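CRISPR-associated endonuclease/helicase Cas3 (Thermus thermophilus HB8, PDB 3SK9) cuts single-stranded DNA through its N-terminal HD nuclease domain, the part in this crystal, and carries a helicase/ATPase domain, serving CRISPR immunity against invading genetic elements. Local coordinates at residues A[29-34]-A[71-76]; A[55-59]-A[183-187]; A[109-115]-A[136-142]. All coordinates share one frame; numbering follows the deposited sequence.

Interaction 1: residues A[29-34]-A[71-76]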
ATOM      1  N   HIS A  29       6.653   4.323  -6.133  1.00 16.80           N
ATOM      2  CA  HIS A  29       6.506   4.302  -4.693  1.00 18.97           C
ATOM      3  C   HIS A  29       5.564   3.175  -4.282  1.00 21.72           C
ATOM      4  O   HIS A  29       5.794   2.496  -3.292  1.00 17.62           O
ATOM      5  CB  HIS A  29       5.968   5.637  -4.184  1.00 21.51           C
ATOM      6  CG  HIS A  29       5.770   5.654  -2.702  1.00 21.33           C
ATOM      7  ND1 HIS A  29       6.816   5.582  -1.815  1.00 28.78           N
ATOM      8  CD2 HIS A  29       4.644   5.699  -1.951  1.00 30.33           C
ATOM      9  CE1 HIS A  29       6.350   5.587  -0.578  1.00 29.55           C
ATOM     10  NE2 HIS A  29       5.033   5.660  -0.631  1.00 27.43           N
ATOM     11  N   MET A  30       4.496   2.963  -5.039  1.00 15.06           N
ATOM     12  CA  MET A  30       3.532   1.887  -4.680  1.00 14.72           C
ATOM     13  C   MET A  30       4.179   0.507  -4.810  1.00 18.82           C
ATOM     14  O   MET A  30       4.002  -0.387  -3.960  1.00 17.97           O
ATOM     15  CB  MET A  30       2.252   1.972  -5.559  1.00 17.88           C
ATOM     16  CG  MET A  30       1.306   3.192  -5.270  1.00 24.07           C
ATOM     17  SD  MET A  30       0.094   3.409  -6.656  1.00 28.85           S
ATOM     18  CE  MET A  30      -0.880   1.922  -6.480  1.00 44.38           C
ATOM     19  N   LEU A  31       4.972   0.318  -5.854  1.00 18.68           N
ATOM     20  CA  LEU A  31       5.613  -0.987  -6.030  1.00 18.75           C
ATOM     21  C   LEU A  31       6.722  -1.202  -4.984  1.00 17.91           C
ATOM     22  O   LEU A  31       6.930  -2.353  -4.495  1.00 20.59           O
ATOM     23  CB  LEU A  31       6.166  -1.132  -7.436  1.00 16.37           C
ATOM     24  CG  LEU A  31       5.142  -1.255  -8.561  1.00 18.03           C
ATOM     25  CD1 LEU A  31       5.854  -1.132  -9.933  1.00 19.83           C
ATOM     26  CD2 LEU A  31       4.361  -2.568  -8.462  1.00 20.10           C
ATOM     27  N   ASP A  32       7.413  -0.123  -4.614  1.00 17.32           N
ATOM     28  CA  ASP A  32       8.440  -0.224  -3.560  1.00 19.55           C
ATOM     29  C   ASP A  32       7.788  -0.655  -2.232  1.00 20.32           C
ATOM     30  O   ASP A  32       8.367  -1.442  -1.476  1.00 17.33           O
ATOM     31  CB  ASP A  32       9.127   1.130  -3.297  1.00 18.11           C
ATOM     32  CG  ASP A  32      10.040   1.565  -4.464  1.00 18.42           C
ATOM     33  OD1 ASP A  32      10.346   0.699  -5.300  1.00 22.03           O
ATOM     34  OD2 ASP A  32      10.421   2.749  -4.495  1.00 20.65           O
ATOM     35  N   THR A  33       6.640  -0.048  -1.947  1.00 17.12           N
ATOM     36  CA  THR A  33       5.896  -0.329  -0.700  1.00 16.40           C
ATOM     37  C   THR A  33       5.468  -1.789  -0.696  1.00 17.28           C
ATOM     38  O   THR A  33       5.582  -2.499   0.295  1.00 17.87           O
ATOM     39  CB  THR A  33       4.652   0.621  -0.566  1.00 17.52           C
ATOM     40  OG1 THR A  33       5.126   1.979  -0.515  1.00 18.43           O
ATOM     41  CG2 THR A  33       3.845   0.311   0.739  1.00 17.62           C
ATOM     42  N   ALA A  34       4.915  -2.248  -1.804  1.00 18.14           N
ATOM     43  CA  ALA A  34       4.550  -3.680  -1.926  1.00 19.60           C
ATOM     44  C   ALA A  34       5.763  -4.599  -1.776  1.00 22.00           C
ATOM     45  O   ALA A  34       5.649  -5.675  -1.177  1.00 18.08           O
ATOM     46  CB  ALA A  34       3.874  -3.957  -3.297  1.00 16.49           C
ATOM     47  N   VAL A  71      -1.166  -3.482   0.497  1.00 17.15           N
ATOM     48  CA  VAL A  71      -0.343  -2.500   1.217  1.00 15.00           C
ATOM     49  C   VAL A  71       0.303  -1.523   0.210  1.00 16.97           C
ATOM     50  O   VAL A  71       0.552  -0.332   0.517  1.00 16.95           O
ATOM     51  CB  VAL A  71       0.723  -3.271   2.006  1.00 22.25           C
ATOM     52  CG1 VAL A  71       1.899  -2.405   2.349  1.00 28.90           C
ATOM     53  CG2 VAL A  71       0.023  -3.913   3.287  1.00 24.88           C
ATOM     54  N   GLY A  72       0.589  -2.027  -0.972  1.00 19.72           N
ATOM     55  CA  GLY A  72       1.114  -1.131  -2.009  1.00 22.85           C
ATOM     56  C   GLY A  72       0.171   0.031  -2.350  1.00 22.57           C
ATOM     57  O   GLY A  72       0.592   1.010  -2.988  1.00 24.52           O
ATOM     58  N   LEU A  73      -1.099  -0.073  -1.980  1.00 19.67           N
ATOM     59  CA  LEU A  73      -2.075   0.956  -2.386  1.00 19.93           C
ATOM     60  C   LEU A  73      -2.203   2.039  -1.331  1.00 20.55           C
ATOM     61  O   LEU A  73      -3.049   2.925  -1.480  1.00 19.93           O
ATOM     62  CB  LEU A  73      -3.448   0.344  -2.631  1.00 24.08           C
ATOM     63  CG  LEU A  73      -3.432  -0.856  -3.603  1.00 25.76           C
ATOM     64  CD1 LEU A  73      -4.770  -1.514  -3.539  1.00 33.79           C
ATOM     65  CD2 LEU A  73      -3.091  -0.395  -4.999  1.00 27.94           C
ATOM     66  N   HIS A  74      -1.391   1.989  -0.273  1.00 16.76           N
ATOM     67  CA  HIS A  74      -1.471   2.989   0.825  1.00 17.98           C
ATOM     68  C   HIS A  74      -1.513   4.431   0.308  1.00 24.98           C
ATOM     69  O   HIS A  74      -2.235   5.253   0.855  1.00 23.12           O
ATOM     70  CB  HIS A  74      -0.245   2.776   1.754  1.00 17.03           C
ATOM     71  CG  HIS A  74      -0.187   3.627   2.999  1.00 23.99           C
ATOM     72  ND1 HIS A  74       0.469   4.843   3.035  1.00 28.44           N
ATOM     73  CD2 HIS A  74      -0.617   3.397   4.265  1.00 29.43           C
ATOM     74  CE1 HIS A  74       0.447   5.320   4.269  1.00 29.24           C
ATOM     75  NE2 HIS A  74      -0.221   4.470   5.034  1.00 26.29           N
ATOM     76  N   ASP A  75      -0.717   4.759  -0.712  1.00 18.96           N
ATOM     77  CA  ASP A  75      -0.648   6.162  -1.171  1.00 18.80           C
ATOM     78  C   ASP A  75      -1.419   6.381  -2.457  1.00 19.29           C
ATOM     79  O   ASP A  75      -1.158   7.354  -3.173  1.00 20.52           O
ATOM     80  CB  ASP A  75       0.826   6.632  -1.336  1.00 19.44           C
ATOM     81  CG  ASP A  75       1.480   7.030   0.001  1.00 27.47           C
ATOM     82  OD1 ASP A  75       0.884   6.850   1.109  1.00 27.21           O
ATOM     83  OD2 ASP A  75       2.616   7.542  -0.063  1.00 30.50           O
ATOM     84  N   LEU A  76      -2.371   5.503  -2.753  1.00 19.15           N
ATOM     85  CA  LEU A  76      -3.186   5.672  -3.943  1.00 17.92           C
ATOM     86  C   LEU A  76      -3.954   7.024  -3.912  1.00 22.01           C
ATOM     87  O   LEU A  76      -4.228   7.640  -4.962  1.00 22.46           O
ATOM     88  CB  LEU A  76      -4.175   4.508  -4.078  1.00 17.70           C
ATOM     89  CG  LEU A  76      -5.043   4.620  -5.327  1.00 20.29           C
ATOM     90  CD1 LEU A  76      -4.139   4.514  -6.558  1.00 22.76           C
ATOM     91  CD2 LEU A  76      -6.135   3.496  -5.340  1.00 22.63           C
TER

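Interaction 2: residues A[55-59]-A[183-187]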
ATOM      1  N   ASP A  55      -6.390 -15.728   7.585  1.00 19.07           N
ATOM      2  CA  ASP A  55      -7.159 -14.476   7.488  1.00 18.93           C
ATOM      3  C   ASP A  55      -7.897 -14.423   6.155  1.00 27.09           C
ATOM      4  O   ASP A  55      -9.032 -13.926   6.058  1.00 26.07           O
ATOM      5  CB  ASP A  55      -6.218 -13.240   7.487  1.00 18.65           C
ATOM      6  CG  ASP A  55      -5.695 -12.877   8.876  1.00 17.54           C
ATOM      7  OD1 ASP A  55      -6.288 -13.318   9.899  1.00 19.63           O
ATOM      8  OD2 ASP A  55      -4.705 -12.119   8.902  1.00 21.83           O
ATOM      9  N   TRP A  56      -7.216 -14.870   5.106  1.00 25.17           N
ATOM     10  CA  TRP A  56      -7.710 -14.626   3.744  1.00 23.07           C
ATOM     11  C   TRP A  56      -8.169 -15.887   2.985  1.00 29.70           C
ATOM     12  O   TRP A  56      -8.576 -15.791   1.824  1.00 29.64           O
ATOM     13  CB  TRP A  56      -6.644 -13.851   2.967  1.00 19.85           C
ATOM     14  CG  TRP A  56      -6.367 -12.544   3.692  1.00 20.34           C
ATOM     15  CD1 TRP A  56      -5.205 -12.165   4.329  1.00 20.60           C
ATOM     16  CD2 TRP A  56      -7.301 -11.483   3.896  1.00 23.41           C
ATOM     17  NE1 TRP A  56      -5.378 -10.919   4.917  1.00 20.62           N
ATOM     18  CE2 TRP A  56      -6.656 -10.487   4.664  1.00 20.88           C
ATOM     19  CE3 TRP A  56      -8.613 -11.265   3.477  1.00 27.39           C
ATOM     20  CZ2 TRP A  56      -7.310  -9.281   5.036  1.00 18.38           C
ATOM     21  CZ3 TRP A  56      -9.254 -10.079   3.839  1.00 27.16           C
ATOM     22  CH2 TRP A  56      -8.613  -9.118   4.618  1.00 21.23           C
ATOM     23  N   GLY A  57      -8.112 -17.047   3.646  1.00 27.57           N
ATOM     24  CA  GLY A  57      -8.491 -18.296   3.011  1.00 32.78           C
ATOM     25  C   GLY A  57      -7.679 -18.621   1.765  1.00 31.44           C
ATOM     26  O   GLY A  57      -8.206 -19.185   0.786  1.00 34.58           O
ATOM     27  N   LEU A  58      -6.389 -18.299   1.794  1.00 25.79           N
ATOM     28  CA  LEU A  58      -5.496 -18.581   0.662  1.00 27.26           C
ATOM     29  C   LEU A  58      -4.298 -19.398   1.124  1.00 31.18           C
ATOM     30  O   LEU A  58      -3.878 -19.282   2.288  1.00 29.65           O
ATOM     31  CB  LEU A  58      -4.972 -17.278   0.034  1.00 29.37           C
ATOM     32  CG  LEU A  58      -5.953 -16.383  -0.741  1.00 25.53           C
ATOM     33  CD1 LEU A  58      -5.381 -14.949  -0.934  1.00 24.54           C
ATOM     34  CD2 LEU A  58      -6.268 -17.044  -2.074  1.00 28.88           C
ATOM     35  N   PRO A  59      -3.729 -20.212   0.222  1.00 32.46           N
ATOM     36  CA  PRO A  59      -2.407 -20.778   0.498  1.00 31.59           C
ATOM     37  C   PRO A  59      -1.469 -19.641   0.885  1.00 31.71           C
ATOM     38  O   PRO A  59      -1.597 -18.506   0.401  1.00 25.70           O
ATOM     39  CB  PRO A  59      -1.982 -21.371  -0.852  1.00 35.26           C
ATOM     40  CG  PRO A  59      -3.253 -21.636  -1.565  1.00 41.25           C
ATOM     41  CD  PRO A  59      -4.169 -20.506  -1.155  1.00 41.56           C
ATOM     42  N   ALA A 183      -1.021 -11.069  -7.327  1.00 22.65           N
ATOM     43  CA  ALA A 183      -1.964 -11.202  -6.212  1.00 26.70           C
ATOM     44  C   ALA A 183      -3.269 -11.859  -6.636  1.00 24.47           C
ATOM     45  O   ALA A 183      -3.901 -11.378  -7.555  1.00 29.15           O
ATOM     46  CB  ALA A 183      -2.260  -9.823  -5.649  1.00 30.73           C
ATOM     47  N   PRO A 184      -3.683 -12.924  -5.930  1.00 27.44           N
ATOM     48  CA  PRO A 184      -5.016 -13.519  -6.096  1.00 31.60           C
ATOM     49  C   PRO A 184      -6.074 -12.818  -5.200  1.00 29.26           C
ATOM     50  O   PRO A 184      -5.734 -12.279  -4.167  1.00 32.49           O
ATOM     51  CB  PRO A 184      -4.801 -14.940  -5.589  1.00 34.09           C
ATOM     52  CG  PRO A 184      -3.801 -14.721  -4.401  1.00 33.62           C
ATOM     53  CD  PRO A 184      -2.904 -13.590  -4.858  1.00 28.48           C
ATOM     54  N   LEU A 185      -7.338 -12.885  -5.572  1.00 28.40           N
ATOM     55  CA  LEU A 185      -8.419 -12.429  -4.690  1.00 31.34           C
ATOM     56  C   LEU A 185      -8.775 -13.524  -3.682  1.00 28.46           C
ATOM     57  O   LEU A 185      -8.823 -14.703  -4.018  1.00 28.09           O
ATOM     58  CB  LEU A 185      -9.661 -12.059  -5.512  1.00 36.77           C
ATOM     59  CG  LEU A 185     -10.810 -11.378  -4.747  1.00 36.42           C
ATOM     60  CD1 LEU A 185     -10.485  -9.878  -4.567  1.00 28.76           C
ATOM     61  CD2 LEU A 185     -12.192 -11.589  -5.457  1.00 33.57           C
ATOM     62  N   PRO A 186      -9.048 -13.132  -2.441  1.00 21.99           N
ATOM     63  CA  PRO A 186      -9.496 -14.132  -1.450  1.00 28.56           C
ATOM     64  C   PRO A 186     -10.848 -14.737  -1.836  1.00 30.25           C
ATOM     65  O   PRO A 186     -11.689 -14.035  -2.368  1.00 32.27           O
ATOM     66  CB  PRO A 186      -9.661 -13.314  -0.169  1.00 28.75           C
ATOM     67  CG  PRO A 186      -8.708 -12.155  -0.363  1.00 27.82           C
ATOM     68  CD  PRO A 186      -8.754 -11.830  -1.835  1.00 24.05           C
ATOM     69  N   PRO A 187     -11.061 -16.011  -1.531  1.00 31.59           N
ATOM     70  CA  PRO A 187     -12.364 -16.659  -1.783  1.00 40.69           C
ATOM     71  C   PRO A 187     -13.499 -16.053  -0.943  1.00 44.51           C
ATOM     72  O   PRO A 187     -13.206 -15.436   0.096  1.00 42.82           O
ATOM     73  CB  PRO A 187     -12.119 -18.122  -1.363  1.00 46.49           C
ATOM     74  CG  PRO A 187     -10.647 -18.293  -1.362  1.00 50.80           C
ATOM     75  CD  PRO A 187     -10.070 -16.953  -0.989  1.00 41.14           C
TER

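Interaction 3: residues A[109-115]-A[136-142]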
ATOM      1  N   ALA A 109      -5.925  15.097   4.192  1.00 23.92           N
ATOM      2  CA  ALA A 109      -4.713  14.277   4.058  1.00 23.27           C
ATOM      3  C   ALA A 109      -4.930  13.314   2.904  1.00 22.78           C
ATOM      4  O   ALA A 109      -6.075  12.927   2.665  1.00 23.35           O
ATOM      5  CB  ALA A 109      -4.446  13.484   5.354  1.00 22.71           C
ATOM      6  N   HIS A 110      -3.867  12.919   2.194  1.00 18.73           N
ATOM      7  CA  HIS A 110      -4.067  11.999   1.066  1.00 20.38           C
ATOM      8  C   HIS A 110      -4.672  10.668   1.500  1.00 20.11           C
ATOM      9  O   HIS A 110      -5.355  10.022   0.709  1.00 18.84           O
ATOM     10  CB  HIS A 110      -2.766  11.752   0.263  1.00 22.97           C
ATOM     11  CG  HIS A 110      -1.746  10.932   0.978  1.00 23.57           C
ATOM     12  ND1 HIS A 110      -0.780  11.488   1.788  1.00 26.57           N
ATOM     13  CD2 HIS A 110      -1.528   9.595   1.003  1.00 25.14           C
ATOM     14  CE1 HIS A 110      -0.018  10.532   2.291  1.00 27.62           C
ATOM     15  NE2 HIS A 110      -0.442   9.375   1.819  1.00 27.30           N
ATOM     16  N   GLY A 111      -4.488  10.269   2.763  1.00 17.38           N
ATOM     17  CA  GLY A 111      -5.040   8.991   3.227  1.00 16.73           C
ATOM     18  C   GLY A 111      -6.560   8.934   3.241  1.00 19.14           C
ATOM     19  O   GLY A 111      -7.163   7.849   3.078  1.00 21.06           O
ATOM     20  N   VAL A 112      -7.196  10.104   3.350  1.00 18.58           N
ATOM     21  CA  VAL A 112      -8.654  10.193   3.250  1.00 17.20           C
ATOM     22  C   VAL A 112      -9.060   9.811   1.832  1.00 20.09           C
ATOM     23  O   VAL A 112     -10.028   9.046   1.615  1.00 19.81           O
ATOM     24  CB  VAL A 112      -9.167  11.609   3.574  1.00 19.13           C
ATOM     25  CG1 VAL A 112     -10.664  11.724   3.336  1.00 23.50           C
ATOM     26  CG2 VAL A 112      -8.826  12.008   5.010  1.00 19.78           C
ATOM     27  N   PHE A 113      -8.338  10.347   0.846  1.00 18.89           N
ATOM     28  CA  PHE A 113      -8.591   9.925  -0.553  1.00 18.09           C
ATOM     29  C   PHE A 113      -8.295   8.457  -0.742  1.00 16.37           C
ATOM     30  O   PHE A 113      -9.042   7.750  -1.441  1.00 18.14           O
ATOM     31  CB  PHE A 113      -7.784  10.743  -1.538  1.00 18.66           C
ATOM     32  CG  PHE A 113      -8.250  12.186  -1.650  1.00 21.79           C
ATOM     33  CD1 PHE A 113      -9.152  12.561  -2.626  1.00 31.55           C
ATOM     34  CD2 PHE A 113      -7.789  13.137  -0.765  1.00 27.45           C
ATOM     35  CE1 PHE A 113      -9.559  13.894  -2.738  1.00 24.50           C
ATOM     36  CE2 PHE A 113      -8.192  14.469  -0.875  1.00 34.08           C
ATOM     37  CZ  PHE A 113      -9.072  14.836  -1.855  1.00 24.75           C
ATOM     38  N   THR A 114      -7.243   7.938  -0.112  1.00 19.44           N
ATOM     39  CA  THR A 114      -6.961   6.511  -0.302  1.00 23.75           C
ATOM     40  C   THR A 114      -8.186   5.737   0.199  1.00 22.68           C
ATOM     41  O   THR A 114      -8.654   4.789  -0.452  1.00 19.46           O
ATOM     42  CB  THR A 114      -5.707   6.071   0.501  1.00 20.13           C
ATOM     43  OG1 THR A 114      -4.566   6.720  -0.038  1.00 19.01           O
ATOM     44  CG2 THR A 114      -5.524   4.499   0.455  1.00 19.54           C
ATOM     45  N   GLU A 115      -8.702   6.109   1.368  1.00 16.51           N
ATOM     46  CA  GLU A 115      -9.838   5.363   1.902  1.00 18.20           C
ATOM     47  C   GLU A 115     -11.061   5.429   0.942  1.00 21.82           C
ATOM     48  O   GLU A 115     -11.685   4.414   0.657  1.00 20.36           O
ATOM     49  CB  GLU A 115     -10.200   5.825   3.318  1.00 22.33           C
ATOM     50  CG  GLU A 115     -11.498   5.165   3.872  1.00 17.72           C
ATOM     51  CD  GLU A 115     -11.886   5.661   5.242  1.00 26.72           C
ATOM     52  OE1 GLU A 115     -11.149   6.499   5.804  1.00 26.94           O
ATOM     53  OE2 GLU A 115     -12.922   5.196   5.773  1.00 27.59           O
ATOM     54  N   ALA A 136     -10.217  -0.513   3.498  1.00 17.37           N
ATOM     55  CA  ALA A 136     -10.012   0.869   3.006  1.00 19.70           C
ATOM     56  C   ALA A 136      -9.602   1.809   4.161  1.00 20.14           C
ATOM     57  O   ALA A 136      -8.679   2.644   4.024  1.00 18.12           O
ATOM     58  CB  ALA A 136     -11.301   1.352   2.354  1.00 22.34           C
ATOM     59  N   ALA A 137     -10.281   1.693   5.298  1.00 17.58           N
ATOM     60  CA  ALA A 137      -9.866   2.433   6.505  1.00 20.40           C
ATOM     61  C   ALA A 137      -8.504   2.006   7.048  1.00 19.10           C
ATOM     62  O   ALA A 137      -7.752   2.851   7.526  1.00 17.78           O
ATOM     63  CB  ALA A 137     -10.918   2.320   7.630  1.00 19.65           C
ATOM     64  N   ALA A 138      -8.178   0.705   7.017  1.00 19.53           N
ATOM     65  CA  ALA A 138      -6.831   0.245   7.419  1.00 20.93           C
ATOM     66  C   ALA A 138      -5.705   0.962   6.661  1.00 20.09           C
ATOM     67  O   ALA A 138      -4.602   1.189   7.182  1.00 20.69           O
ATOM     68  CB  ALA A 138      -6.711  -1.310   7.214  1.00 19.96           C
ATOM     69  N   LEU A 139      -5.969   1.279   5.394  1.00 16.52           N
ATOM     70  CA  LEU A 139      -4.946   1.870   4.517  1.00 17.42           C
ATOM     71  C   LEU A 139      -5.089   3.375   4.437  1.00 19.56           C
ATOM     72  O   LEU A 139      -4.400   4.002   3.671  1.00 24.92           O
ATOM     73  CB  LEU A 139      -5.063   1.248   3.096  1.00 16.90           C
ATOM     74  CG  LEU A 139      -4.829  -0.295   3.220  1.00 21.84           C
ATOM     75  CD1 LEU A 139      -5.341  -1.057   2.004  1.00 25.72           C
ATOM     76  CD2 LEU A 139      -3.337  -0.585   3.452  1.00 22.03           C
ATOM     77  N   GLY A 140      -5.961   3.956   5.274  1.00 17.86           N
ATOM     78  CA  GLY A 140      -6.266   5.385   5.199  1.00 19.25           C
ATOM     79  C   GLY A 140      -5.385   6.280   6.066  1.00 20.39           C
ATOM     80  O   GLY A 140      -4.264   5.917   6.424  1.00 22.20           O
ATOM     81  N   ALA A 141      -5.922   7.460   6.389  1.00 19.02           N
ATOM     82  CA  ALA A 141      -5.158   8.512   7.090  1.00 19.68           C
ATOM     83  C   ALA A 141      -4.997   8.373   8.590  1.00 26.49           C
ATOM     84  O   ALA A 141      -4.195   9.121   9.175  1.00 25.44           O
ATOM     85  CB  ALA A 141      -5.816   9.902   6.785  1.00 22.34           C
ATOM     86  N   HIS A 142      -5.764   7.503   9.258  1.00 18.21           N
ATOM     87  CA  HIS A 142      -5.771   7.571  10.707  1.00 17.71           C
ATOM     88  C   HIS A 142      -5.558   6.191  11.304  1.00 25.29           C
ATOM     89  O   HIS A 142      -6.266   5.795  12.193  1.00 22.81           O
ATOM     90  CB  HIS A 142      -7.097   8.174  11.212  1.00 21.52           C
ATOM     91  CG  HIS A 142      -7.477   9.432  10.494  1.00 31.79           C
ATOM     92  ND1 HIS A 142      -6.758  10.604  10.610  1.00 37.72           N
ATOM     93  CD2 HIS A 142      -8.490   9.696   9.636  1.00 34.15           C
ATOM     94  CE1 HIS A 142      -7.329  11.547   9.871  1.00 26.67           C
ATOM     95  NE2 HIS A 142      -8.379  11.019   9.266  1.00 32.10           N
TER
HETATM   96  O   HOH W   1      -8.809   7.638   6.266  1.00 23.85           O

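Interaction 1: residues A[29-34]-A[71-76]
Met30 and Gly72 bury the most surface in this contact, and they show how a missing side chain lets a loop lie close to a helix. The CB of Met30 rests 3.2 Å from the carbonyl oxygen of Gly72, and CG of the same methionine keeps equally near it. Beyond CG the thioether chain bends at chi3 (67°), which brings the CE methyl to 3.5 Å from CD2 of Leu73; the two side chains pass at a slant, and CD1 of Leu76 borders the same methyl more loosely. One turn past Met30, Ala34 brings its CA to 4.3 Å from CA of Gly72, whose bare CA lies against the helix backbone near Ala34 N and CB. Thr33 contributes its methyl: CG2 stands anti to the backbone N, with OG1 beside that N, and packs 3.7 Å from CG1 of Val71, the two side chains nearly perpendicular. Its OG1 turns back to donate to His29 O at 2.9 Å, and the backbone N of Thr33 reaches that oxygen from the opposite face of its plane.

The polar end holds the divalent-metal ligands His29, His74 and Asp75, the last two being the consecutive His-Asp pair for which the HD superfamily is named. Asp75 OD2 lies 3.1 Å from His29 NE2, ring and carboxylate 28° apart, while His29 NE2 is hydrogen-bonded to Asp210, the fourth ligand. His74 ND1 donates to Asp75 OD1 from above the carboxylate plane, and Lys78 forms a salt bridge with OD2. Around this centre, helix 196-213 touches Thr33, Val71 and His74, helix 165-181 touches Met30 and Leu73, and in helix 110-124 Leu118 touches Leu73 and Leu76, with Leu121 also against Leu76.

Interaction 2: residues A[55-59]-A[183-187]
Leu58 reaches from the turn after helix 46-56 into a proline-rich loop, a worked case of one branched side chain touching several proline rings. Its CB leaves the backbone obliquely to the loop, and CG, placed beside the backbone N and anti to the carbonyl carbon (chi1 -70°), already approaches CD of Pro187 at 4.2 Å. The branches then divide the work. CD1 packs 3.8 Å from CG of Pro184 and more loosely near Pro186, whereas CD2 lies 4.0 Å from Pro187 CD and equally far from the carbonyl oxygen of Leu185. Leucine and proline side chains meet at a slant at both Pro184 and Pro187, making an apolar contact without directional bonds.

Trp56 adds a second, smaller patch. Its indole runs alongside Pro186, both pointing the same way, with CE3 3.9 Å from CG of Pro186, and the backbone oxygen of Trp56 meets Pro186 CB and Pro187 CD, each at 3.4 Å. Gly57, the first residue to leave helical geometry, has positive phi (59°). It turns the chain away from the helix, and its own carbonyl oxygen meets the Pro187 ring.

The contact lies at the periphery, its centre about 17 Å from the centre of the chain, and away from the metal ligands. Here the end of helix 46-56 meets the loop that leads from helix 165-181 to helix 196-213. Trp66 of helix 60-71 meets Trp56 edge-to-face and also touches Leu58 and Pro186, while Ala198 of helix 196-213 packs against Trp56.

Interaction 3: residues A[109-115]-A[136-142]
Ala136 meets Glu115 where helix 129-138 passes helix 110-124: its CB stands 3.5 Å from Glu115 O. Ala137 follows; its CB is directed away from the other helix but still comes 4.0 Å from OE2 of the same glutamate. That carboxylate gets there because the Glu115 chain is fully extended, CG anti to the backbone N (chi1 174°) and the next bond trans as well, so its methylenes run past the carbonyl of Ala136.

Leu139 leaves the helix, and CG2 of Thr114 packs 3.4 Å from its carbonyl oxygen; the hydroxyl of that threonine instead bonds Gly77 N and His74 O. The pair illustrates close helix-to-loop packing through small residues inside the mainly helical HD domain, and Thr114 ties it to the loop carrying metal ligands His74 and Asp75. Gly140 comes next, its CA 3.4 Å from Gly111 O in a CA-H...O contact. Ala141 then brings its CA within 3.9 Å of Gly111 CA, the two backbones lying directly against each other. The Ala141 methyl touches Ala109 CB and Val112 CG2, each at 4.1 Å, while the backbone N of Ala141 donates to a water that in turn donates to Glu115 OE1 at 2.6 Å; Ala147 N also bonds this oxygen. His142 ends the segment with its ring over the Ala141 methyl and NE2 bonded to Glu151 of helix 149-161.

In the fold
From the N terminus, helix 26-43 supplies the first half of interaction 1, and the chain returns to it after helices 46-56 and 60-71, closing a mostly helical loop. Within that loop, 55-59 opens interaction 2, whose partner comes only after helix 165-181, so interactions 1 and 2 cross. Interaction 3 follows interaction 1 in series and is enclosed by the long loop of interaction 2, joining the start of helix 110-124 to the end of helix 129-138. Interactions 1 and 3 touch through probable hydrogen bonds from Thr114 to His74 and from His110 to Asp75, linking helix 110-124 to the metal site; interaction 2 touches neither.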